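Local coordinates for structural polyprotein, VP1 (Israeli acute paralysis virus, PDB 5CDD) that probably serves as a structural building block of the virus capsid, being the VP1 portion of a longer structural polyprotein, at residues A[65-70]-A[180-185]; A[94-99]-A[166-171]; A[51-56]-A[61-66]; A[112-117]-A[144-149]. One frame throughout, in Å; residues are numbered along the deposited sequence.

How the contacts relate
All four contacts belong to one jelly-roll sandwich. Contacts 2 and 4 bridge its two sheets: 94-99 and the start of 144-149 belong to the sheet of strands 47-55, 176-184, 87-98 and 140-145, while 166-171 and 112-117 are neighbours in the other. Their centres lie about 12 Å apart. Contact 3 joins the sheets at another margin, about 8 Å from contact 2 between centres; there Thr61 O accepts a probable hydrogen bond from Tyr170 N (2.6 Å). Contact 1 seats the helix that follows 61-62 on strand 176-184, sharing Leu66 with contact 3, about 9 Å away between centres. Contacts 3 and 4 are the most distant pair, about 16 Å.

Contact 1: A[65-70]-A[180-185]; sequences DLTNTT and VARAGN
Leu66 and Val180 point at each other tip to tip, with Leu66 CD2 lying 4.0 Å from both Val180 CG1 and Val180 CG2. The one methyl is therefore seated in the fork of the valine. Two residues along the strand, Arg182 reaches across to the helix, to Thr67 and Thr70. Its chain runs straight out from CG to NE, after a first torsion (chi1 67°) that tucks CG between the backbone N and the carbonyl carbon. Thr70 slides past it in the opposite sense, placing OG1 over one face of the guanidinium, displaced toward the rim and 3.8 Å from Arg182 NH2. Thr67 instead meets the arginine at nearly a right angle, its OG1 3.7 Å from Arg182 NH1. Thr70 OG1 donates to Thr67 O over 3.3 Å, back within its own helix. The short axes of helix and strand cross at 71°, 11.7 Å apart, where helix 64-73 lies against the jelly-roll sheet. Arg182 forms salt bridges with Asp76, through NE, and with Asp71, through NH2. The buried charge is thus probably balanced by the carboxylates of Asp71, next along the helix, and Asp76, past its end, while the two hydroxyls pack beside the guanidinium without bonding to it.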
# COMPACT_ATOMS: atom_id res chain seq x y z
N ASP A 65 -19.41 -34.86 -31.79
CA ASP A 65 -20.48 -34.99 -32.78
C ASP A 65 -20.56 -33.72 -33.60
O ASP A 65 -20.96 -33.74 -34.77
CB ASP A 65 -21.83 -35.25 -32.09
CG ASP A 65 -21.87 -36.58 -31.36
OD1 ASP A 65 -21.01 -37.44 -31.64
OD2 ASP A 65 -22.77 -36.76 -30.51
N LEU A 66 -20.18 -32.61 -32.98
CA LEU A 66 -20.18 -31.30 -33.63
C LEU A 66 -18.76 -30.97 -34.07
O LEU A 66 -18.54 -30.47 -35.17
CB LEU A 66 -20.67 -30.23 -32.66
CG LEU A 66 -20.49 -28.77 -33.09
CD1 LEU A 66 -21.33 -28.49 -34.32
CD2 LEU A 66 -20.87 -27.85 -31.95
N THR A 67 -17.82 -31.27 -33.19
CA THR A 67 -16.40 -31.02 -33.41
C THR A 67 -15.79 -31.72 -34.62
O THR A 67 -15.05 -31.10 -35.38
CB THR A 67 -15.61 -31.38 -32.14
OG1 THR A 67 -15.47 -30.21 -31.32
CG2 THR A 67 -14.24 -31.94 -32.47
N ASN A 68 -16.09 -33.00 -34.80
CA ASN A 68 -15.54 -33.74 -35.92
C ASN A 68 -15.82 -33.03 -37.24
O ASN A 68 -14.95 -32.98 -38.12
CB ASN A 68 -16.12 -35.16 -35.98
CG ASN A 68 -15.69 -36.01 -34.80
OD1 ASN A 68 -14.53 -35.98 -34.38
ND2 ASN A 68 -16.62 -36.79 -34.26
N THR A 69 -17.02 -32.49 -37.38
CA THR A 69 -17.41 -31.78 -38.59
C THR A 69 -16.71 -30.43 -38.71
O THR A 69 -16.01 -30.17 -39.68
CB THR A 69 -18.93 -31.56 -38.63
OG1 THR A 69 -19.60 -32.82 -38.52
CG2 THR A 69 -19.33 -30.89 -39.94
N THR A 70 -16.91 -29.58 -37.71
CA THR A 70 -16.32 -28.25 -37.72
C THR A 70 -14.79 -28.24 -37.82
O THR A 70 -14.22 -27.28 -38.33
CB THR A 70 -16.73 -27.44 -36.46
OG1 THR A 70 -16.16 -28.04 -35.29
CG2 THR A 70 -18.25 -27.42 -36.33
N VAL A 180 -22.59 -21.89 -30.94
CA VAL A 180 -21.40 -22.44 -30.32
C VAL A 180 -20.12 -21.76 -30.79
O VAL A 180 -19.87 -21.64 -31.99
CB VAL A 180 -21.29 -23.96 -30.58
CG1 VAL A 180 -20.12 -24.54 -29.81
CG2 VAL A 180 -22.58 -24.65 -30.20
N ALA A 181 -19.33 -21.30 -29.83
CA ALA A 181 -18.06 -20.64 -30.11
C ALA A 181 -16.99 -21.33 -29.28
O ALA A 181 -17.22 -21.65 -28.11
CB ALA A 181 -18.14 -19.17 -29.74
N ARG A 182 -15.83 -21.58 -29.87
CA ARG A 182 -14.76 -22.25 -29.14
C ARG A 182 -13.40 -21.56 -29.27
O ARG A 182 -13.24 -20.59 -30.01
CB ARG A 182 -14.61 -23.69 -29.61
CG ARG A 182 -14.12 -23.83 -31.03
CD ARG A 182 -13.82 -25.27 -31.38
NE ARG A 182 -13.40 -25.41 -32.77
CZ ARG A 182 -13.06 -26.56 -33.34
NH1 ARG A 182 -13.07 -27.68 -32.63
NH2 ARG A 182 -12.70 -26.59 -34.62
N ALA A 183 -12.44 -22.10 -28.53
CA ALA A 183 -11.07 -21.60 -28.50
C ALA A 183 -10.30 -22.58 -27.63
O ALA A 183 -10.90 -23.46 -27.01
CB ALA A 183 -11.01 -20.21 -27.90
N GLY A 184 -8.98 -22.44 -27.59
CA GLY A 184 -8.19 -23.33 -26.76
C GLY A 184 -8.01 -22.69 -25.39
O GLY A 184 -8.24 -21.49 -25.25
N ASN A 185 -7.63 -23.48 -24.39
CA ASN A 185 -7.42 -22.90 -23.07
C ASN A 185 -6.08 -22.17 -23.13
O ASN A 185 -5.49 -22.06 -24.21
CB ASN A 185 -7.43 -23.99 -21.98
CG ASN A 185 -6.20 -24.86 -22.01
OD1 ASN A 185 -5.52 -24.98 -23.02
ND2 ASN A 185 -5.91 -25.50 -20.88

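Contact 2: A[94-99]-A[166-171]; sequences YKFFNT and SSLMYF
Phe96 and Tyr170 form the aromatic pair of this contact, their ring centroids 4.3 Å apart and their planes inclined at 32°, an oblique pairing. Tyr170 CE1 sits over the centre of the Phe96 ring, 3.5 Å above its plane. The two side chains run past each other in opposite directions, which carries the phenol oxygen back to the root of the phenylalanine, with Tyr170 OH 3.7 Å from Phe96 CB. Tyr170 is turned into this position by a CG anti to its own N (chi1 -157°), whereas Phe96 has CG beside the N.

The aliphatic part rests on one methyl. Leu168 CD2 touches Phe96 CZ at 3.9 Å, at the ring edge and near its plane, and approaches Tyr94 CD1 obliquely at 3.8 Å. These are face-to-face strands of a jelly-roll sandwich: 87-98 lies in one sheet and 166-172 in the other, and their short axes run only 14° from parallel at 11.0 Å. Val180, from the strand next to 87-98, also packs on Phe96, and Trp53 meets the ring of Tyr170.

Polar bonds do not cross between the segments. The hydroxyl of Tyr170 is in a weak hydrogen bond with Gln178 NE2, and on the outward side of its strand Lys95 NZ forms salt bridges with Glu142 and with Asp27 of a neighbouring polyprotein chain.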
# COMPACT_ATOMS: atom_id res chain seq x y z
N TYR A 94 -15.20 -23.76 -24.52
CA TYR A 94 -16.42 -23.65 -25.31
C TYR A 94 -17.41 -22.69 -24.67
O TYR A 94 -17.47 -22.57 -23.44
CB TYR A 94 -17.10 -25.02 -25.45
CG TYR A 94 -16.27 -26.09 -26.12
CD1 TYR A 94 -15.38 -26.87 -25.38
CD2 TYR A 94 -16.38 -26.34 -27.48
CE1 TYR A 94 -14.62 -27.87 -25.99
CE2 TYR A 94 -15.63 -27.33 -28.11
CZ TYR A 94 -14.75 -28.09 -27.35
OH TYR A 94 -14.01 -29.08 -27.96
N LYS A 95 -18.18 -22.01 -25.50
CA LYS A 95 -19.21 -21.09 -25.02
C LYS A 95 -20.48 -21.36 -25.81
O LYS A 95 -20.47 -21.34 -27.04
CB LYS A 95 -18.78 -19.63 -25.22
CG LYS A 95 -17.56 -19.21 -24.42
CD LYS A 95 -17.44 -17.70 -24.34
CE LYS A 95 -16.09 -17.28 -23.77
NZ LYS A 95 -15.78 -17.97 -22.49
N PHE A 96 -21.56 -21.65 -25.10
CA PHE A 96 -22.83 -21.93 -25.75
C PHE A 96 -23.82 -20.82 -25.46
O PHE A 96 -24.29 -20.67 -24.33
CB PHE A 96 -23.40 -23.27 -25.25
CG PHE A 96 -22.44 -24.42 -25.37
CD1 PHE A 96 -21.45 -24.61 -24.40
CD2 PHE A 96 -22.50 -25.29 -26.45
CE1 PHE A 96 -20.54 -25.67 -24.51
CE2 PHE A 96 -21.60 -26.35 -26.57
CZ PHE A 96 -20.62 -26.54 -25.60
N PHE A 97 -24.12 -20.02 -26.48
CA PHE A 97 -25.07 -18.93 -26.34
C PHE A 97 -26.47 -19.45 -26.66
O PHE A 97 -26.80 -19.69 -27.82
CB PHE A 97 -24.72 -17.78 -27.28
CG PHE A 97 -23.33 -17.24 -27.09
CD1 PHE A 97 -22.23 -17.93 -27.58
CD2 PHE A 97 -23.13 -16.04 -26.41
CE1 PHE A 97 -20.93 -17.43 -27.40
CE2 PHE A 97 -21.84 -15.53 -26.23
CZ PHE A 97 -20.74 -16.23 -26.73
N ASN A 98 -27.27 -19.63 -25.63
CA ASN A 98 -28.63 -20.13 -25.78
C ASN A 98 -29.49 -19.26 -26.68
O ASN A 98 -29.46 -18.03 -26.60
CB ASN A 98 -29.29 -20.23 -24.40
CG ASN A 98 -30.75 -20.61 -24.48
OD1 ASN A 98 -31.10 -21.69 -24.94
ND2 ASN A 98 -31.62 -19.70 -24.04
N THR A 99 -30.26 -19.90 -27.56
CA THR A 99 -31.15 -19.20 -28.47
C THR A 99 -32.50 -19.91 -28.45
O THR A 99 -33.37 -19.67 -29.29
CB THR A 99 -30.62 -19.20 -29.92
OG1 THR A 99 -30.59 -20.53 -30.44
CG2 THR A 99 -29.22 -18.61 -29.97
N SER A 166 -8.97 -36.20 -22.71
CA SER A 166 -10.33 -35.85 -22.32
C SER A 166 -11.06 -34.98 -23.33
O SER A 166 -10.45 -34.27 -24.14
CB SER A 166 -10.30 -35.15 -20.96
OG SER A 166 -9.38 -34.07 -20.98
N SER A 167 -12.39 -35.04 -23.28
CA SER A 167 -13.24 -34.28 -24.17
C SER A 167 -14.45 -33.79 -23.38
O SER A 167 -14.60 -34.10 -22.20
CB SER A 167 -13.69 -35.15 -25.35
OG SER A 167 -14.52 -34.43 -26.23
N LEU A 168 -15.32 -33.02 -24.03
CA LEU A 168 -16.51 -32.50 -23.37
C LEU A 168 -17.78 -33.25 -23.76
O LEU A 168 -17.91 -33.78 -24.86
CB LEU A 168 -16.68 -31.02 -23.72
CG LEU A 168 -17.85 -30.29 -23.05
CD1 LEU A 168 -17.48 -30.01 -21.60
CD2 LEU A 168 -18.14 -28.98 -23.77
N MET A 169 -18.73 -33.30 -22.82
CA MET A 169 -20.01 -33.94 -23.06
C MET A 169 -21.10 -32.95 -22.65
O MET A 169 -21.12 -32.48 -21.51
CB MET A 169 -20.14 -35.23 -22.25
CG MET A 169 -21.45 -35.94 -22.48
SD MET A 169 -21.47 -37.59 -21.80
CE MET A 169 -21.84 -37.25 -20.07
N TYR A 170 -22.00 -32.66 -23.58
CA TYR A 170 -23.08 -31.70 -23.35
C TYR A 170 -24.39 -32.36 -22.92
O TYR A 170 -24.67 -33.50 -23.28
CB TYR A 170 -23.30 -30.92 -24.64
CG TYR A 170 -23.96 -29.58 -24.45
CD1 TYR A 170 -23.28 -28.53 -23.84
CD2 TYR A 170 -25.26 -29.36 -24.91
CE1 TYR A 170 -23.88 -27.29 -23.68
CE2 TYR A 170 -25.87 -28.12 -24.75
CZ TYR A 170 -25.17 -27.09 -24.14
OH TYR A 170 -25.76 -25.85 -23.99
N PHE A 171 -25.19 -31.63 -22.16
CA PHE A 171 -26.47 -32.14 -21.71
C PHE A 171 -27.44 -31.05 -21.27
O PHE A 171 -27.04 -30.04 -20.70
CB PHE A 171 -26.29 -33.11 -20.53
CG PHE A 171 -27.58 -33.67 -20.01
CD1 PHE A 171 -28.21 -34.73 -20.66
CD2 PHE A 171 -28.21 -33.09 -18.91
CE1 PHE A 171 -29.44 -35.21 -20.22
CE2 PHE A 171 -29.44 -33.56 -18.47
CZ PHE A 171 -30.06 -34.62 -19.12

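Contact 3: A[51-56]-A[61-66]; sequences DNWILQ and TPITDL
Trp53 and Leu66 make the dense half of this contact. Leu66 CD2 stands over the five-membered ring of the indole, 3.9 Å from its centroid and only 7° off the normal, a CH-pi contact. The rest of the leucine spreads along the same indole: its CB lies 3.7 Å from Trp53 NE1, and its CD1 is 3.9 Å from Trp53 CD1. On the opposite face, Leu55 CD1 from the same strand sits toward the rim, so the indole lies sandwiched between two leucines, which limits its tilt. With CG anti to the backbone N (chi1 -168°), Trp53 extends its six-membered ring toward 61-66, where Thr61 CG2 comes within 3.8 Å of Trp53 CZ2 and Ile63 CG2 within 3.9 Å of Trp53 CH2, both obliquely. Val180 and Phe96 add to the buried surroundings of the indole.

The outer half is thinner. Leu55, partly exposed, meets the second segment through CD2 alone, which is 3.9 Å from Thr61 OG1. Thr61 OG1 is hydrogen-bonded to Thr59 O, in the short connection between the segments, which leaves the methyl CG2 of Thr61 on the tryptophan.

Strand 47-55 belongs to one sheet, while 61-62 pairs with 166-172 in the other before the chain enters helix 64-73. A tryptophan packed in the interior where the chain passes from one sheet to the other is consistent with the jelly-roll fold of picorna-like capsid proteins.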
# COMPACT_ATOMS: atom_id res chain seq x y z
N ASP A 51 -23.75 -21.29 -35.90
CA ASP A 51 -24.70 -20.30 -35.41
C ASP A 51 -25.97 -20.99 -34.93
O ASP A 51 -26.92 -20.33 -34.51
CB ASP A 51 -25.04 -19.29 -36.51
CG ASP A 51 -23.82 -18.51 -36.97
OD1 ASP A 51 -23.29 -17.69 -36.18
OD2 ASP A 51 -23.40 -18.70 -38.13
N ASN A 52 -25.99 -22.31 -34.99
CA ASN A 52 -27.18 -23.04 -34.56
C ASN A 52 -26.93 -24.53 -34.34
O ASN A 52 -26.85 -25.30 -35.30
CB ASN A 52 -28.30 -22.86 -35.58
CG ASN A 52 -29.67 -23.18 -35.00
OD1 ASN A 52 -30.10 -22.55 -34.03
ND2 ASN A 52 -30.35 -24.15 -35.58
N TRP A 53 -26.82 -24.93 -33.09
CA TRP A 53 -26.59 -26.33 -32.76
C TRP A 53 -27.86 -26.89 -32.13
O TRP A 53 -28.18 -26.60 -30.98
CB TRP A 53 -25.41 -26.47 -31.79
CG TRP A 53 -24.94 -27.88 -31.62
CD1 TRP A 53 -24.86 -28.84 -32.59
CD2 TRP A 53 -24.42 -28.47 -30.43
NE1 TRP A 53 -24.33 -29.99 -32.07
CE2 TRP A 53 -24.04 -29.80 -30.75
CE3 TRP A 53 -24.23 -28.01 -29.11
CZ2 TRP A 53 -23.49 -30.67 -29.80
CZ3 TRP A 53 -23.68 -28.88 -28.17
CH2 TRP A 53 -23.31 -30.20 -28.53
N ILE A 54 -28.58 -27.69 -32.90
CA ILE A 54 -29.83 -28.28 -32.44
C ILE A 54 -29.62 -29.58 -31.68
O ILE A 54 -28.91 -30.48 -32.14
CB ILE A 54 -30.78 -28.53 -33.63
CG1 ILE A 54 -30.94 -27.23 -34.43
CG2 ILE A 54 -32.13 -29.01 -33.13
CD1 ILE A 54 -31.72 -27.39 -35.71
N LEU A 55 -30.26 -29.68 -30.52
CA LEU A 55 -30.16 -30.86 -29.67
C LEU A 55 -31.51 -31.18 -29.05
O LEU A 55 -32.34 -30.30 -28.85
CB LEU A 55 -29.14 -30.64 -28.56
CG LEU A 55 -27.68 -30.46 -28.97
CD1 LEU A 55 -26.84 -30.28 -27.73
CD2 LEU A 55 -27.21 -31.68 -29.75
N GLN A 56 -31.71 -32.45 -28.72
CA GLN A 56 -32.95 -32.89 -28.10
C GLN A 56 -32.80 -32.91 -26.59
O GLN A 56 -31.70 -32.79 -26.06
CB GLN A 56 -33.31 -34.28 -28.61
CG GLN A 56 -33.55 -34.35 -30.11
CD GLN A 56 -33.77 -35.77 -30.59
OE1 GLN A 56 -32.88 -36.62 -30.47
NE2 GLN A 56 -34.95 -36.03 -31.13
N THR A 61 -24.80 -35.51 -25.09
CA THR A 61 -24.14 -35.36 -26.38
C THR A 61 -22.67 -34.95 -26.34
O THR A 61 -22.32 -33.88 -25.86
CB THR A 61 -24.87 -34.31 -27.23
OG1 THR A 61 -26.24 -34.71 -27.41
CG2 THR A 61 -24.20 -34.16 -28.59
N PRO A 62 -21.78 -35.82 -26.85
CA PRO A 62 -20.35 -35.51 -26.86
C PRO A 62 -20.15 -34.45 -27.95
O PRO A 62 -20.72 -34.57 -29.04
CB PRO A 62 -19.70 -36.84 -27.24
CG PRO A 62 -20.72 -37.87 -26.85
CD PRO A 62 -22.01 -37.22 -27.25
N ILE A 63 -19.37 -33.41 -27.66
CA ILE A 63 -19.18 -32.37 -28.66
C ILE A 63 -18.41 -32.82 -29.89
O ILE A 63 -18.34 -32.09 -30.88
CB ILE A 63 -18.49 -31.12 -28.07
CG1 ILE A 63 -17.49 -31.51 -26.97
CG2 ILE A 63 -19.53 -30.15 -27.55
CD1 ILE A 63 -16.23 -32.17 -27.49
N THR A 64 -17.86 -34.03 -29.85
CA THR A 64 -17.14 -34.55 -31.01
C THR A 64 -18.14 -34.69 -32.14
O THR A 64 -17.79 -34.63 -33.32
CB THR A 64 -16.51 -35.92 -30.72
OG1 THR A 64 -17.50 -36.81 -30.18
CG2 THR A 64 -15.36 -35.80 -29.74
N ASP A 65 -19.41 -34.86 -31.79
CA ASP A 65 -20.48 -34.99 -32.78
C ASP A 65 -20.56 -33.72 -33.60
O ASP A 65 -20.96 -33.74 -34.77
CB ASP A 65 -21.83 -35.25 -32.09
CG ASP A 65 -21.87 -36.58 -31.36
OD1 ASP A 65 -21.01 -37.44 -31.64
OD2 ASP A 65 -22.77 -36.76 -30.51
N LEU A 66 -20.18 -32.61 -32.98
CA LEU A 66 -20.18 -31.30 -33.63
C LEU A 66 -18.76 -30.97 -34.07
O LEU A 66 -18.54 -30.47 -35.17
CB LEU A 66 -20.67 -30.23 -32.66
CG LEU A 66 -20.49 -28.77 -33.09
CD1 LEU A 66 -21.33 -28.49 -34.32
CD2 LEU A 66 -20.87 -27.85 -31.95

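Contact 4: A[112-117]-A[144-149]; sequences SFLMPR and EVPFYS
Leu114 fills the centre of this contact by sending its two methyls to different partners. CD2 lies 3.7 Å from Val145 CG1, the leucine and valine sliding past each other in opposite directions, and a looser 4.3 Å from Pro146 CD. CD1 turns to the edge of the Tyr148 ring, near its plane and 3.8 Å from Tyr148 CE2, the two side chains crossing at about a right angle. Leu114 CG is beside the backbone N (chi1 -78°), which leaves the fork facing the other segment.

The tyrosine is steadied by its own loop, for Pro146 CB lies 3.7 Å above one face of the ring, toward the rim. Its backbone N makes a weak hydrogen bond with Ser166 OG, from the strand beside 110-116. Further out, Tyr148 OH is hydrogen-bonded to Glu34 OE1 of another copy of this protein, and Leu114 O accepts from Lys273 NZ of a neighbouring polyprotein chain. The contact thus bridges the two jelly-roll sheets where strand 140-145 gives way to loop. Within it the chemistry is wholly apolar; Tyr148 OH and Leu114 O, at its margins, bond to other chains, linking this part of the sandwich to its neighbours in the assembly.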
# COMPACT_ATOMS: atom_id res chain seq x y z
N SER A 112 -22.55 -29.86 -18.23
CA SER A 112 -21.43 -30.27 -19.07
C SER A 112 -20.49 -31.15 -18.24
O SER A 112 -20.21 -30.85 -17.08
CB SER A 112 -20.67 -29.05 -19.62
OG SER A 112 -20.23 -28.21 -18.57
N PHE A 113 -20.04 -32.25 -18.84
CA PHE A 113 -19.16 -33.19 -18.16
C PHE A 113 -17.92 -33.47 -19.00
O PHE A 113 -17.75 -32.92 -20.09
CB PHE A 113 -19.89 -34.52 -17.93
CG PHE A 113 -21.23 -34.38 -17.29
CD1 PHE A 113 -21.37 -34.40 -15.90
CD2 PHE A 113 -22.38 -34.23 -18.07
CE1 PHE A 113 -22.62 -34.28 -15.30
CE2 PHE A 113 -23.63 -34.11 -17.48
CZ PHE A 113 -23.75 -34.13 -16.09
N LEU A 114 -17.07 -34.34 -18.48
CA LEU A 114 -15.87 -34.76 -19.19
C LEU A 114 -16.13 -36.15 -19.72
O LEU A 114 -17.04 -36.85 -19.26
CB LEU A 114 -14.66 -34.81 -18.25
CG LEU A 114 -13.95 -33.52 -17.85
CD1 LEU A 114 -12.81 -33.86 -16.91
CD2 LEU A 114 -13.42 -32.81 -19.08
N MET A 115 -15.34 -36.56 -20.71
CA MET A 115 -15.48 -37.89 -21.28
C MET A 115 -14.35 -38.12 -22.26
O MET A 115 -13.98 -37.23 -23.02
CB MET A 115 -16.84 -38.04 -21.97
CG MET A 115 -16.98 -37.29 -23.27
SD MET A 115 -17.29 -38.49 -24.57
CE MET A 115 -18.97 -39.00 -24.17
N PRO A 116 -13.76 -39.32 -22.24
CA PRO A 116 -12.66 -39.68 -23.12
C PRO A 116 -12.99 -39.35 -24.57
O PRO A 116 -14.07 -39.66 -25.06
CB PRO A 116 -12.51 -41.17 -22.89
CG PRO A 116 -12.89 -41.32 -21.44
CD PRO A 116 -14.12 -40.45 -21.37
N ARG A 117 -12.05 -38.71 -25.25
CA ARG A 117 -12.25 -38.32 -26.64
C ARG A 117 -12.66 -39.51 -27.49
O ARG A 117 -12.05 -40.58 -27.44
CB ARG A 117 -10.97 -37.70 -27.19
CG ARG A 117 -11.12 -37.12 -28.58
CD ARG A 117 -9.93 -36.25 -28.92
NE ARG A 117 -9.86 -35.09 -28.04
CZ ARG A 117 -10.77 -34.12 -28.02
NH1 ARG A 117 -11.82 -34.18 -28.83
NH2 ARG A 117 -10.64 -33.10 -27.18
N GLU A 144 -14.44 -25.17 -19.59
CA GLU A 144 -13.10 -25.49 -20.08
C GLU A 144 -12.74 -26.96 -19.84
O GLU A 144 -13.03 -27.51 -18.79
CB GLU A 144 -12.06 -24.62 -19.40
CG GLU A 144 -10.66 -24.79 -19.94
CD GLU A 144 -9.62 -24.08 -19.10
OE1 GLU A 144 -9.87 -22.92 -18.70
OE2 GLU A 144 -8.56 -24.68 -18.84
N VAL A 145 -12.10 -27.57 -20.84
CA VAL A 145 -11.69 -28.96 -20.75
C VAL A 145 -10.18 -29.03 -20.58
O VAL A 145 -9.43 -28.68 -21.49
CB VAL A 145 -12.09 -29.74 -22.02
CG1 VAL A 145 -11.62 -31.18 -21.92
CG2 VAL A 145 -13.59 -29.68 -22.20
N PRO A 146 -9.70 -29.47 -19.41
CA PRO A 146 -8.26 -29.58 -19.15
C PRO A 146 -7.63 -30.58 -20.10
O PRO A 146 -8.33 -31.35 -20.76
CB PRO A 146 -8.20 -30.05 -17.70
CG PRO A 146 -9.46 -29.54 -17.11
CD PRO A 146 -10.46 -29.83 -18.20
N PHE A 147 -6.30 -30.59 -20.18
CA PHE A 147 -5.63 -31.54 -21.04
C PHE A 147 -5.18 -32.74 -20.23
O PHE A 147 -4.04 -32.80 -19.76
CB PHE A 147 -4.41 -30.90 -21.72
CG PHE A 147 -3.74 -31.81 -22.73
CD1 PHE A 147 -4.45 -32.26 -23.85
CD2 PHE A 147 -2.42 -32.19 -22.58
CE1 PHE A 147 -3.83 -33.09 -24.80
CE2 PHE A 147 -1.79 -33.02 -23.52
CZ PHE A 147 -2.51 -33.47 -24.63
N TYR A 148 -6.10 -33.68 -20.03
CA TYR A 148 -5.80 -34.91 -19.30
C TYR A 148 -5.48 -35.90 -20.42
O TYR A 148 -6.39 -36.41 -21.07
CB TYR A 148 -7.03 -35.39 -18.52
CG TYR A 148 -7.44 -34.50 -17.37
CD1 TYR A 148 -6.54 -34.18 -16.35
CD2 TYR A 148 -8.75 -34.02 -17.26
CE1 TYR A 148 -6.94 -33.43 -15.24
CE2 TYR A 148 -9.15 -33.27 -16.16
CZ TYR A 148 -8.24 -32.98 -15.15
OH TYR A 148 -8.65 -32.26 -14.05
N SER A 149 -4.20 -36.17 -20.63
CA SER A 149 -3.79 -37.06 -21.71
C SER A 149 -2.75 -38.11 -21.33
O SER A 149 -1.97 -37.93 -20.40
CB SER A 149 -3.26 -36.22 -22.87
OG SER A 149 -2.75 -37.03 -23.91